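Local coordinates for protein fuculose-1-phosphate aldolase (Glaciozyma antarctica, PDB 4XXF) that belongs to the class II aldolase and adducin N-terminal domain family, has an AraD-like fold and binds a zinc ion through three histidines, at residues A[75-80]-A[97-102]; A[30-35]-A[246-251]. All coordinates share one frame; numbering follows the deposited sequence.

Interaction 1: residues A[75-80]-A[97-102]; sequences ILVNQE and AGFMIH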
# COMPACT_ATOMS: atom_id res chain seq x y z
N ILE A 75 5.06 6.66 30.07
CA ILE A 75 5.46 7.54 31.16
C ILE A 75 4.27 8.31 31.70
O ILE A 75 3.28 8.52 31.00
CB ILE A 75 6.56 8.54 30.72
CG1 ILE A 75 6.17 9.25 29.42
CG2 ILE A 75 7.91 7.83 30.58
CD1 ILE A 75 7.04 10.45 29.09
N LEU A 76 4.38 8.72 32.95
CA LEU A 76 3.36 9.50 33.63
C LEU A 76 3.83 10.94 33.73
O LEU A 76 4.95 11.20 34.15
CB LEU A 76 3.09 8.93 35.01
CG LEU A 76 2.01 9.59 35.86
CD1 LEU A 76 0.63 9.41 35.24
CD2 LEU A 76 2.03 9.01 37.27
N VAL A 77 2.97 11.87 33.32
CA VAL A 77 3.30 13.28 33.22
C VAL A 77 2.24 14.11 33.96
O VAL A 77 1.05 13.79 33.86
CB VAL A 77 3.39 13.71 31.73
CG1 VAL A 77 3.72 15.19 31.60
CG2 VAL A 77 4.42 12.87 31.00
N ASN A 78 2.64 15.15 34.69
CA ASN A 78 1.62 15.97 35.32
C ASN A 78 1.16 17.06 34.35
O ASN A 78 1.62 17.13 33.21
CB ASN A 78 2.10 16.55 36.68
CG ASN A 78 3.25 17.53 36.55
OD1 ASN A 78 3.57 18.01 35.47
ND2 ASN A 78 3.88 17.83 37.68
N GLN A 79 0.20 17.87 34.79
CA GLN A 79 -0.45 18.83 33.90
C GLN A 79 0.55 19.79 33.27
O GLN A 79 0.38 20.22 32.13
CB GLN A 79 -1.52 19.62 34.66
CG GLN A 79 -2.51 20.34 33.76
CD GLN A 79 -3.73 19.50 33.43
OE1 GLN A 79 -4.34 18.89 34.31
NE2 GLN A 79 -4.10 19.46 32.15
N GLU A 80 1.61 20.12 34.01
CA GLU A 80 2.58 21.11 33.54
C GLU A 80 3.77 20.50 32.80
O GLU A 80 4.71 21.20 32.43
CB GLU A 80 3.08 21.97 34.71
CG GLU A 80 3.66 21.20 35.91
CD GLU A 80 2.66 21.02 37.04
OE1 GLU A 80 3.04 21.24 38.22
OE2 GLU A 80 1.50 20.64 36.77
N ALA A 97 6.15 20.36 23.82
CA ALA A 97 5.27 21.23 23.05
C ALA A 97 4.02 20.46 22.63
O ALA A 97 2.89 20.93 22.80
CB ALA A 97 5.98 21.79 21.83
N GLY A 98 4.24 19.25 22.13
CA GLY A 98 3.15 18.37 21.75
C GLY A 98 2.26 17.99 22.91
O GLY A 98 1.04 18.01 22.79
N PHE A 99 2.88 17.65 24.04
CA PHE A 99 2.10 17.27 25.19
C PHE A 99 1.22 18.41 25.71
O PHE A 99 0.09 18.17 26.13
CB PHE A 99 2.98 16.75 26.33
CG PHE A 99 2.21 16.52 27.60
CD1 PHE A 99 1.41 15.39 27.74
CD2 PHE A 99 2.21 17.45 28.62
CE1 PHE A 99 0.66 15.18 28.88
CE2 PHE A 99 1.47 17.25 29.77
CZ PHE A 99 0.69 16.11 29.90
N MET A 100 1.73 19.64 25.70
CA MET A 100 0.98 20.76 26.26
C MET A 100 -0.23 21.13 25.40
O MET A 100 -1.17 21.73 25.91
CB MET A 100 1.90 21.97 26.46
CG MET A 100 2.96 21.74 27.53
SD MET A 100 2.31 21.21 29.14
CE MET A 100 1.42 22.68 29.66
N ILE A 101 -0.24 20.75 24.13
CA ILE A 101 -1.49 20.83 23.36
C ILE A 101 -2.55 19.93 24.00
O ILE A 101 -3.70 20.34 24.22
CB ILE A 101 -1.28 20.44 21.88
CG1 ILE A 101 -0.43 21.51 21.19
CG2 ILE A 101 -2.62 20.30 21.18
CD1 ILE A 101 -0.04 21.16 19.77
N HIS A 102 -2.16 18.69 24.31
CA HIS A 102 -3.09 17.77 24.96
C HIS A 102 -3.48 18.29 26.33
O HIS A 102 -4.64 18.24 26.72
CB HIS A 102 -2.48 16.38 25.08
CG HIS A 102 -2.31 15.67 23.77
ND1 HIS A 102 -2.52 14.31 23.63
CD2 HIS A 102 -1.92 16.12 22.56
CE1 HIS A 102 -2.28 13.97 22.37
NE2 HIS A 102 -1.92 15.04 21.70
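Val77 and Phe99 meet tip to tip where strand 75-78, at one edge of the AraD-like sheet within this chain, faces helix 96-108. A chi1 of 172° sets Phe99 CG anti to the backbone N, on the side facing the strand. Val77 was modelled in two conformers; in the one described here its CG1 lies over one face of the ring, 3.8 Å from the centroid of Phe99 and 24° off the ring normal: a CH-pi contact, offset toward the rim. In that conformer the same methyl is 3.6 Å from both CE2 and CZ of Phe99, so it sits above the outer half of the ring. On the chain beyond Val77, Asn78 O comes obliquely to within 3.4 Å of Phe99 CE2, and Gln79 O lies near the ring plane at its edge. No hydrogen bond joins the two segments; Gln79 O instead accepts one from Ser103 OG further along the same helix. The turn is tied within itself, as Asn78 OD1 receives Thr82 N and, weakly, Glu80 N. Met100, its chain folded at both chi2 and chi3, brings SD and CE up to the Gln79 carbonyl, with CE 3.6 Å from Gln79 O.

Interaction 2: residues A[30-35]-A[246-251]; sequences IRIFAN and QVIEHL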
# COMPACT_ATOMS: atom_id res chain seq x y z
N ILE A 30 -1.57 2.93 20.29
CA ILE A 30 -0.32 3.35 19.67
C ILE A 30 0.14 2.31 18.64
O ILE A 30 0.56 2.65 17.53
CB ILE A 30 0.74 3.57 20.75
CG1 ILE A 30 0.35 4.78 21.61
CG2 ILE A 30 2.10 3.75 20.12
CD1 ILE A 30 1.05 4.84 22.98
N ARG A 31 0.01 1.03 19.00
CA ARG A 31 0.33 -0.06 18.07
C ARG A 31 -0.58 -0.05 16.83
O ARG A 31 -0.13 -0.36 15.70
CB ARG A 31 0.26 -1.41 18.77
CG ARG A 31 1.42 -1.64 19.75
CD ARG A 31 2.64 -2.24 19.03
NE ARG A 31 3.69 -2.58 19.97
CZ ARG A 31 4.47 -3.65 19.88
NH1 ARG A 31 4.30 -4.52 18.90
NH2 ARG A 31 5.39 -3.86 20.80
N ILE A 32 -1.85 0.29 17.01
CA ILE A 32 -2.76 0.43 15.87
C ILE A 32 -2.28 1.55 14.95
O ILE A 32 -2.26 1.39 13.73
CB ILE A 32 -4.22 0.70 16.33
CG1 ILE A 32 -4.85 -0.57 16.91
CG2 ILE A 32 -5.06 1.28 15.18
CD1 ILE A 32 -6.05 -0.31 17.80
N PHE A 33 -1.91 2.69 15.53
CA PHE A 33 -1.39 3.79 14.71
C PHE A 33 -0.19 3.36 13.88
O PHE A 33 -0.12 3.67 12.69
CB PHE A 33 -1.05 5.00 15.59
CG PHE A 33 -2.22 5.92 15.85
CD1 PHE A 33 -3.45 5.41 16.25
CD2 PHE A 33 -2.09 7.29 15.71
CE1 PHE A 33 -4.54 6.26 16.51
CE2 PHE A 33 -3.17 8.14 15.95
CZ PHE A 33 -4.40 7.63 16.37
N ALA A 34 0.72 2.59 14.47
CA ALA A 34 1.85 2.08 13.69
C ALA A 34 1.39 1.10 12.63
O ALA A 34 1.88 1.14 11.49
CB ALA A 34 2.87 1.42 14.59
N ASN A 35 0.45 0.23 12.96
CA ASN A 35 -0.00 -0.78 12.01
C ASN A 35 -0.74 -0.17 10.82
O ASN A 35 -0.68 -0.70 9.71
CB ASN A 35 -0.89 -1.81 12.73
CG ASN A 35 -1.12 -3.04 11.92
OD1 ASN A 35 -0.18 -3.81 11.65
ND2 ASN A 35 -2.37 -3.28 11.55
N GLN A 246 -9.31 -5.66 18.50
CA GLN A 246 -9.29 -7.11 18.42
C GLN A 246 -8.11 -7.59 17.59
O GLN A 246 -7.37 -8.49 18.00
CB GLN A 246 -10.57 -7.65 17.79
CG GLN A 246 -11.85 -7.41 18.56
CD GLN A 246 -13.06 -7.47 17.65
OE1 GLN A 246 -13.04 -8.15 16.62
NE2 GLN A 246 -14.12 -6.75 18.00
N VAL A 247 -7.92 -6.97 16.43
CA VAL A 247 -6.87 -7.41 15.51
C VAL A 247 -5.48 -7.12 16.07
O VAL A 247 -4.61 -7.99 16.01
CB VAL A 247 -7.04 -6.75 14.12
CG1 VAL A 247 -5.81 -7.03 13.23
CG2 VAL A 247 -8.30 -7.30 13.44
N ILE A 248 -5.26 -5.93 16.63
CA ILE A 248 -3.90 -5.64 17.06
C ILE A 248 -3.49 -6.53 18.25
O ILE A 248 -2.32 -6.89 18.39
CB ILE A 248 -3.72 -4.13 17.41
CG1 ILE A 248 -2.24 -3.73 17.34
CG2 ILE A 248 -4.32 -3.79 18.77
CD1 ILE A 248 -1.63 -3.80 15.93
N GLU A 249 -4.45 -6.89 19.09
CA GLU A 249 -4.16 -7.81 20.19
C GLU A 249 -3.77 -9.18 19.65
O GLU A 249 -2.80 -9.79 20.13
CB GLU A 249 -5.37 -7.92 21.12
CG GLU A 249 -5.12 -8.77 22.36
CD GLU A 249 -6.29 -8.71 23.33
OE1 GLU A 249 -6.89 -9.77 23.61
OE2 GLU A 249 -6.61 -7.60 23.83
N HIS A 250 -4.50 -9.65 18.64
CA HIS A 250 -4.17 -10.93 18.00
C HIS A 250 -2.77 -10.90 17.39
O HIS A 250 -2.00 -11.83 17.55
CB HIS A 250 -5.22 -11.25 16.95
CG HIS A 250 -4.93 -12.49 16.16
ND1 HIS A 250 -5.03 -13.76 16.70
CD2 HIS A 250 -4.55 -12.66 14.88
CE1 HIS A 250 -4.73 -14.65 15.78
NE2 HIS A 250 -4.42 -14.01 14.66
N LEU A 251 -2.43 -9.81 16.70
CA LEU A 251 -1.16 -9.75 15.98
C LEU A 251 0.05 -9.53 16.88
O LEU A 251 1.10 -10.12 16.67
CB LEU A 251 -1.19 -8.63 14.93
CG LEU A 251 -2.21 -8.79 13.80
CD1 LEU A 251 -2.20 -7.54 12.92
CD2 LEU A 251 -1.96 -10.04 12.99
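Ile248 meets helix 15-36 with both branches: chi1 of -158° sets its CG1 anti to the backbone N and leaves CG2 in the position flanked by N and C, while chi2 of 65° turns CD1 toward Arg31 and Asn35. CG1 touches Arg31 CB at 3.7 Å. CG2 lies 3.8 Å from Ile32 CG1, and these two isoleucine side chains cross obliquely. The terminal CD1 continues to Asn35, reaching its CB at 3.8 Å as Asn35 and Ile248 run alongside in opposite senses; the same methyl is 3.8 Å from Arg31 O. One residue of helix 234-256 thus touches two adjacent residues, Arg31 and Ile32, and Asn35 one turn further on, and it carries the largest buried area of the contact. Leu251 adds only a marginal touch, its CD1 4.4 Å from Asn35 OD1.

The axes of the two short segments run 9.9 Å apart at closest approach and stand 88° to one another, consistent with a small interface of 208 Å² centred on Ile32 and Ile248, whose CA atoms are 6.3 Å apart. No hydrogen bond spans the two segments. Arg31 contributes its CB here, whereas the guanidinium turns off to other partners: NE bonds to Met69 O, and NH1 pairs with Glu255 in a salt bridge and with Gln252, both later on helix 234-256. That gives the same two helices a polar tie beside the apolar one.

On its outer side, helix 234-256 meets the second subunit, where Gln246 bonds to Ala65 and Gly63 of that neighbouring chain. On its inner side, helix 15-36 sends Ile30 and Phe33 onto strand 45-49, with Phe33 also reaching strand 114-118.

Interactions 1 and 2 lie at separate places in one chain, their centres 24 Å apart and their nearest atoms about 8 Å apart, without touching. Along the sequence, 30-35 comes first, then both segments of interaction 1, and 246-251 last, so the short-range contact falls within the span bracketed by the long-range one. Both adjoin the one sheet: interaction 1 at its edge strand 75-78, joined there to helix 96-108, whose His102 touches strand 114-118, the strand holding the zinc ligand His117, and interaction 2 through helix 15-36. Helix 234-256 packs on helix 15-36 and reaches the second subunit.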